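Local coordinates for protein beta-1,4-mannanase (Caldicellulosiruptor saccharolyticus, PDB 1PMH) that binds mannohexaose as a family 27 carbohydrate-binding module and so probably brings its parent beta-1,4-mannanase to mannan, at residues Y105-L116 / I140-F150. Numbering follows the deposited sequence.
Sequences YKVVINDGWKEL and IHKAFAIPEDF. With BMA (beta-D-mannopyranose), chain B; BMA (beta-D-mannopyranose), chain C; BMA (beta-D-mannopyranose), chain D; BMA (beta-D-mannopyranose), chain E.
Glu115 OE2 accepts from two donors, Lys106 NZ and Trp113 NE1, each at 3.0 Å. OE2 meets Lys106 NZ on the syn side, 28° out of the carboxylate plane, and uses its anti lone pair for Trp113 NE1, nearly in the indole plane. In the conformer described, the carboxylate helps position both sugar-binding groups. Extended beyond CG, the lysine is long enough for NZ to donate also to O2 of the chain D mannose and to O3 and O4 of the chain E one. Indole suits its post as a flat apolar platform: C5 of the chain B mannose lies 3.5 Å above its centre, while Val108 CG1 supports the opposite face. A leucine in place of Trp113 would probably leave that mannose without its platform and Glu115 held by Lys106 alone of these two donors, and so freer to turn. Beside Trp113, Asn110 offers both halves of an amide, OD1 accepting from O2 and ND2 donating to O3 of the chain C mannose.

These groups belong to a beta-hairpin in one sheet of a jellyroll beta-sandwich; strand 140-145 lies in the other, the local axes 9.3 Å apart and crossing at -43°. Alternation along 105-109 sends Tyr105, Val107 and Ile109 inward. Phe144 packs between the sheets, with Val107 CG2 at its ring edge, 3.8 Å from CE2, and its CB against Leu116. Tyr105 adds aromatic bulk, yet its hydroxyl is satisfied by Glu119. At the end of strand 140-145, a water donates to Leu116 O and Ala145 O, bridging the sheets.

Beyond the strand, Phe150 receives Lys114 CG over one face, a CH-pi contact 3.6 Å from the ring centroid. In this conformer Lys114 starts with CG anti to the backbone N (chi1 -174°), then bends at chi2, carrying its methylenes across the ring until CE meets Pro147 CG. At the ring edge, Asp111 O approaches Phe150 CZ to 3.4 Å.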
loop_
_atom_site.group_PDB
_atom_site.type_symbol
_atom_site.label_atom_id
_atom_site.label_comp_id
_atom_site.label_asym_id
_atom_site.label_seq_id
_atom_site.Cartn_x
_atom_site.Cartn_y
_atom_site.Cartn_z
ATOM N N TYR A 105 -7.379 -3.955 -3.891
ATOM C CA TYR A 105 -6.226 -4.050 -3.033
ATOM C C TYR A 105 -6.606 -4.736 -1.738
ATOM O O TYR A 105 -7.768 -4.762 -1.307
ATOM C CB TYR A 105 -5.519 -2.709 -2.800
ATOM C CG TYR A 105 -6.315 -1.804 -1.904
ATOM C CD1 TYR A 105 -6.154 -1.862 -0.546
ATOM C CD2 TYR A 105 -7.252 -0.914 -2.394
ATOM C CE1 TYR A 105 -6.915 -1.073 0.318
ATOM C CE2 TYR A 105 -8.004 -0.107 -1.569
ATOM C CZ TYR A 105 -7.880 -0.233 -0.202
ATOM O OH TYR A 105 -8.601 0.532 0.678
ATOM N N LYS A 106 -5.590 -5.310 -1.109
ATOM C CA LYS A 106 -5.692 -5.920 0.214
ATOM C C LYS A 106 -4.501 -5.483 1.048
ATOM O O LYS A 106 -3.416 -5.307 0.526
ATOM C CB LYS A 106 -5.745 -7.435 0.154
ATOM C CG LYS A 106 -6.789 -8.020 -0.763
ATOM C CD LYS A 106 -6.956 -9.516 -0.606
ATOM C CE LYS A 106 -8.155 -10.064 -1.379
ATOM N NZ LYS A 106 -8.284 -11.541 -1.143
ATOM N N VAL A 107 -4.747 -5.382 2.353
ATOM C CA VAL A 107 -3.714 -5.120 3.337
ATOM C C VAL A 107 -3.688 -6.325 4.273
ATOM O O VAL A 107 -4.744 -6.697 4.815
ATOM C CB VAL A 107 -3.995 -3.826 4.096
ATOM C CG1 VAL A 107 -2.936 -3.593 5.153
ATOM C CG2 VAL A 107 -4.046 -2.640 3.140
ATOM N N VAL A 108 -2.515 -6.919 4.422
ATOM C CA VAL A 108 -2.350 -8.230 5.022
ATOM C C VAL A 108 -1.178 -8.214 5.986
ATOM O O VAL A 108 -0.131 -7.643 5.697
ATOM C CB VAL A 108 -2.066 -9.244 3.904
ATOM C CG1 VAL A 108 -1.682 -10.608 4.373
ATOM C CG2 VAL A 108 -3.260 -9.338 2.961
ATOM N N ILE A 109 -1.348 -8.910 7.116
ATOM C CA ILE A 109 -0.208 -9.363 7.912
ATOM C C ILE A 109 0.067 -10.790 7.531
ATOM O O ILE A 109 -0.793 -11.661 7.718
ATOM C CB ILE A 109 -0.420 -9.204 9.431
ATOM C CG1 ILE A 109 -0.652 -7.733 9.805
ATOM C CG2 ILE A 109 0.768 -9.796 10.182
ATOM C CD1 ILE A 109 -1.066 -7.542 11.281
ATOM N N ASN A 110 1.227 -11.036 6.937
ATOM C CA ASN A 110 1.536 -12.360 6.413
ATOM C C ASN A 110 2.056 -13.325 7.455
ATOM O O ASN A 110 3.164 -13.799 7.389
ATOM C CB ASN A 110 2.439 -12.230 5.185
ATOM C CG ASN A 110 2.545 -13.510 4.389
ATOM O OD1 ASN A 110 1.682 -14.401 4.521
ATOM N ND2 ASN A 110 3.588 -13.593 3.544
ATOM N N ASP A 111 1.171 -13.616 8.422
ATOM C CA ASP A 111 1.321 -14.663 9.418
ATOM C C ASP A 111 0.103 -15.562 9.208
ATOM O O ASP A 111 -1.037 -15.179 9.508
ATOM C CB ASP A 111 1.331 -14.117 10.824
ATOM C CG ASP A 111 1.657 -15.203 11.839
ATOM O OD1 ASP A 111 0.930 -16.223 11.816
ATOM O OD2 ASP A 111 2.571 -15.000 12.650
ATOM N N GLY A 112 0.298 -16.635 8.452
ATOM C CA GLY A 112 -0.790 -17.424 7.915
ATOM C C GLY A 112 -1.672 -16.673 6.938
ATOM O O GLY A 112 -2.771 -17.160 6.644
ATOM N N TRP A 113 -1.206 -15.538 6.409
ATOM C CA TRP A 113 -1.948 -14.672 5.480
ATOM C C TRP A 113 -3.261 -14.203 6.111
ATOM O O TRP A 113 -4.332 -14.750 5.896
ATOM C CB TRP A 113 -2.192 -15.339 4.131
ATOM C CG TRP A 113 -2.792 -14.404 3.109
ATOM C CD1 TRP A 113 -4.132 -14.259 2.799
ATOM C CD2 TRP A 113 -2.095 -13.537 2.255
ATOM N NE1 TRP A 113 -4.313 -13.315 1.814
ATOM C CE2 TRP A 113 -3.069 -12.892 1.438
ATOM C CE3 TRP A 113 -0.735 -13.277 2.062
ATOM C CZ2 TRP A 113 -2.699 -11.970 0.450
ATOM C CZ3 TRP A 113 -0.393 -12.342 1.083
ATOM C CH2 TRP A 113 -1.379 -11.731 0.322
ATOM N N LYS A 114 -3.183 -13.147 6.909
ATOM C CA LYS A 114 -4.306 -12.565 7.610
ATOM C C LYS A 114 -4.691 -11.248 6.981
ATOM O O LYS A 114 -3.979 -10.254 7.092
ATOM C CB LYS A 114 -3.884 -12.362 9.065
ATOM C CG LYS A 114 -4.975 -11.889 9.978
ATOM C CD LYS A 114 -6.083 -12.907 10.100
ATOM C CE LYS A 114 -7.138 -12.378 11.036
ATOM N NZ LYS A 114 -8.355 -13.230 11.154
ATOM N N GLU A 115 -5.779 -11.242 6.257
ATOM C CA GLU A 115 -6.276 -10.035 5.647
ATOM C C GLU A 115 -6.851 -9.129 6.719
ATOM O O GLU A 115 -7.720 -9.532 7.484
ATOM C CB GLU A 115 -7.319 -10.342 4.575
ATOM C CG GLU A 115 -6.731 -11.236 3.492
ATOM C CD GLU A 115 -7.598 -11.602 2.313
ATOM O OE1 GLU A 115 -8.628 -10.958 2.180
ATOM O OE2 GLU A 115 -7.193 -12.455 1.503
ATOM N N LEU A 116 -6.379 -7.891 6.730
ATOM C CA LEU A 116 -6.932 -6.862 7.569
ATOM C C LEU A 116 -8.053 -6.106 6.925
ATOM O O LEU A 116 -8.999 -5.682 7.598
ATOM C CB LEU A 116 -5.856 -5.865 8.011
ATOM C CG LEU A 116 -4.614 -6.463 8.692
ATOM C CD1 LEU A 116 -3.721 -5.308 9.096
ATOM C CD2 LEU A 116 -4.996 -7.382 9.840
ATOM N N ILE A 140 -6.856 7.473 -1.553
ATOM C CA ILE A 140 -7.505 6.510 -0.658
ATOM C C ILE A 140 -6.733 6.545 0.634
ATOM O O ILE A 140 -5.540 6.311 0.665
ATOM C CB ILE A 140 -7.519 5.120 -1.272
ATOM C CG1 ILE A 140 -8.395 5.172 -2.522
ATOM C CG2 ILE A 140 -8.049 4.075 -0.279
ATOM C CD1 ILE A 140 -8.364 3.965 -3.353
ATOM N N HIS A 141 -7.441 6.856 1.700
ATOM C CA HIS A 141 -6.851 6.958 3.028
ATOM C C HIS A 141 -7.728 6.147 3.956
ATOM O O HIS A 141 -8.876 6.524 4.224
ATOM C CB HIS A 141 -6.811 8.421 3.466
ATOM C CG HIS A 141 -6.145 8.660 4.776
ATOM N ND1 HIS A 141 -6.099 9.907 5.360
ATOM C CD2 HIS A 141 -5.425 7.847 5.578
ATOM C CE1 HIS A 141 -5.278 9.851 6.395
ATOM N NE2 HIS A 141 -5.027 8.588 6.666
ATOM N N LYS A 142 -7.210 5.023 4.464
ATOM C CA LYS A 142 -8.012 4.096 5.272
ATOM C C LYS A 142 -7.166 3.596 6.417
ATOM O O LYS A 142 -5.951 3.603 6.333
ATOM C CB LYS A 142 -8.441 2.842 4.476
ATOM C CG LYS A 142 -9.298 3.075 3.269
ATOM C CD LYS A 142 -10.715 3.353 3.639
ATOM C CE LYS A 142 -11.659 3.290 2.447
ATOM N NZ LYS A 142 -12.869 4.148 2.689
ATOM N N ALA A 143 -7.867 3.105 7.430
ATOM C CA ALA A 143 -7.288 2.301 8.491
ATOM C C ALA A 143 -8.097 1.042 8.646
ATOM O O ALA A 143 -9.308 1.115 8.714
ATOM C CB ALA A 143 -7.234 3.067 9.803
ATOM N N PHE A 144 -7.420 -0.088 8.749
ATOM C CA PHE A 144 -8.054 -1.368 8.986
ATOM C C PHE A 144 -7.673 -1.903 10.347
ATOM O O PHE A 144 -6.531 -1.711 10.777
ATOM C CB PHE A 144 -7.673 -2.383 7.910
ATOM C CG PHE A 144 -8.080 -2.015 6.531
ATOM C CD1 PHE A 144 -9.365 -1.662 6.256
ATOM C CD2 PHE A 144 -7.194 -2.081 5.474
ATOM C CE1 PHE A 144 -9.724 -1.302 4.967
ATOM C CE2 PHE A 144 -7.572 -1.808 4.200
ATOM C CZ PHE A 144 -8.817 -1.380 3.937
ATOM N N ALA A 145 -8.596 -2.607 10.989
ATOM C CA ALA A 145 -8.355 -3.158 12.303
ATOM C C ALA A 145 -7.334 -4.279 12.285
ATOM O O ALA A 145 -7.355 -5.154 11.405
ATOM C CB ALA A 145 -9.645 -3.685 12.922
ATOM N N ILE A 146 -6.480 -4.300 13.309
ATOM C CA ILE A 146 -5.731 -5.496 13.676
ATOM C C ILE A 146 -6.644 -6.277 14.638
ATOM O O ILE A 146 -6.957 -5.752 15.705
ATOM C CB ILE A 146 -4.381 -5.175 14.317
ATOM C CG1 ILE A 146 -3.509 -4.340 13.374
ATOM C CG2 ILE A 146 -3.671 -6.436 14.739
ATOM C CD1 ILE A 146 -2.241 -3.814 13.991
ATOM N N PRO A 147 -7.066 -7.500 14.324
ATOM C CA PRO A 147 -7.993 -8.233 15.194
ATOM C C PRO A 147 -7.294 -8.588 16.494
ATOM O O PRO A 147 -6.073 -8.735 16.551
ATOM C CB PRO A 147 -8.372 -9.429 14.326
ATOM C CG PRO A 147 -7.257 -9.619 13.380
ATOM C CD PRO A 147 -6.709 -8.260 13.116
ATOM N N GLU A 148 -8.100 -8.802 17.531
ATOM C CA GLU A 148 -7.603 -9.053 18.878
ATOM C C GLU A 148 -6.630 -10.243 18.888
ATOM O O GLU A 148 -5.594 -10.221 19.572
ATOM C CB GLU A 148 -8.792 -9.186 19.843
ATOM C CG GLU A 148 -9.681 -7.940 19.858
ATOM C CD GLU A 148 -10.800 -7.852 18.812
ATOM O OE1 GLU A 148 -10.580 -7.566 17.599
ATOM O OE2 GLU A 148 -11.968 -8.026 19.235
ATOM N N ASP A 149 -6.940 -11.296 18.118
ATOM C CA ASP A 149 -6.090 -12.488 18.109
ATOM C C ASP A 149 -4.749 -12.261 17.428
ATOM O O ASP A 149 -3.866 -13.107 17.568
ATOM C CB ASP A 149 -6.805 -13.712 17.528
ATOM C CG ASP A 149 -6.892 -13.728 16.024
ATOM O OD1 ASP A 149 -7.176 -12.694 15.420
ATOM O OD2 ASP A 149 -6.811 -14.791 15.362
ATOM N N PHE A 150 -4.562 -11.148 16.716
ATOM C CA PHE A 150 -3.242 -10.754 16.174
ATOM C C PHE A 150 -2.486 -9.758 17.015
ATOM O O PHE A 150 -1.389 -9.344 16.620
ATOM C CB PHE A 150 -3.414 -10.264 14.720
ATOM C CG PHE A 150 -3.199 -11.351 13.710
ATOM C CD1 PHE A 150 -3.949 -12.513 13.724
ATOM C CD2 PHE A 150 -2.154 -11.259 12.794
ATOM C CE1 PHE A 150 -3.614 -13.556 12.846
ATOM C CE2 PHE A 150 -1.872 -12.258 11.957
ATOM C CZ PHE A 150 -2.574 -13.419 11.975
HETATM C C1 BMA B . -3.947 -16.266 -0.560
HETATM C C2 BMA B . -3.769 -17.696 -0.056
HETATM C C3 BMA B . -2.568 -17.628 0.850
HETATM C C4 BMA B . -1.359 -17.051 0.144
HETATM C C5 BMA B . -1.659 -15.698 -0.509
HETATM C C6 BMA B . -0.540 -15.054 -1.317
HETATM O O2 BMA B . -3.556 -18.588 -1.117
HETATM O O3 BMA B . -2.325 -18.930 1.353
HETATM O O4 BMA B . -0.381 -16.801 1.111
HETATM O O5 BMA B . -2.814 -15.884 -1.312
HETATM O O6 BMA B . -0.093 -15.916 -2.327
HETATM C C1 BMA C . 0.967 -17.051 0.674
HETATM C C2 BMA C . 1.955 -16.333 1.569
HETATM C C3 BMA C . 3.389 -16.631 1.105
HETATM C C4 BMA C . 3.568 -18.158 1.154
HETATM C C5 BMA C . 2.506 -18.907 0.345
HETATM C C6 BMA C . 2.517 -20.434 0.398
HETATM O O2 BMA C . 1.670 -16.622 2.920
HETATM O O3 BMA C . 4.274 -16.071 2.059
HETATM O O4 BMA C . 4.782 -18.562 0.580
HETATM O O5 BMA C . 1.250 -18.471 0.783
HETATM O O6 BMA C . 1.628 -20.908 -0.595
HETATM C C1 BMA D . -7.387 -13.904 -3.542
HETATM C C2 BMA D . -6.008 -13.329 -3.442
HETATM C C3 BMA D . -5.082 -14.441 -2.960
HETATM C C4 BMA D . -5.647 -15.064 -1.672
HETATM C C5 BMA D . -7.103 -15.447 -1.832
HETATM C C6 BMA D . -7.661 -15.903 -0.494
HETATM O O2 BMA D . -6.005 -12.267 -2.514
HETATM O O3 BMA D . -3.757 -13.908 -2.830
HETATM O O4 BMA D . -5.019 -16.295 -1.441
HETATM O O5 BMA D . -7.859 -14.354 -2.279
HETATM O O6 BMA D . -8.918 -16.438 -0.720
HETATM C C1 BMA E . -11.652 -12.666 -6.066
HETATM C C2 BMA E . -11.877 -12.614 -4.573
HETATM C C3 BMA E . -10.528 -12.413 -3.898
HETATM C C4 BMA E . -9.502 -13.354 -4.451
HETATM C C5 BMA E . -9.423 -13.323 -5.984
HETATM C C6 BMA E . -8.458 -14.303 -6.599
HETATM O O2 BMA E . -12.414 -13.851 -4.143
HETATM O O3 BMA E . -10.631 -12.455 -2.478
HETATM O O4 BMA E . -8.277 -12.898 -3.930
HETATM O O5 BMA E . -10.714 -13.595 -6.509
HETATM O O6 BMA E . -8.718 -15.616 -6.155
HETATM O O HOH W 1 -9.377 -6.429 10.200
#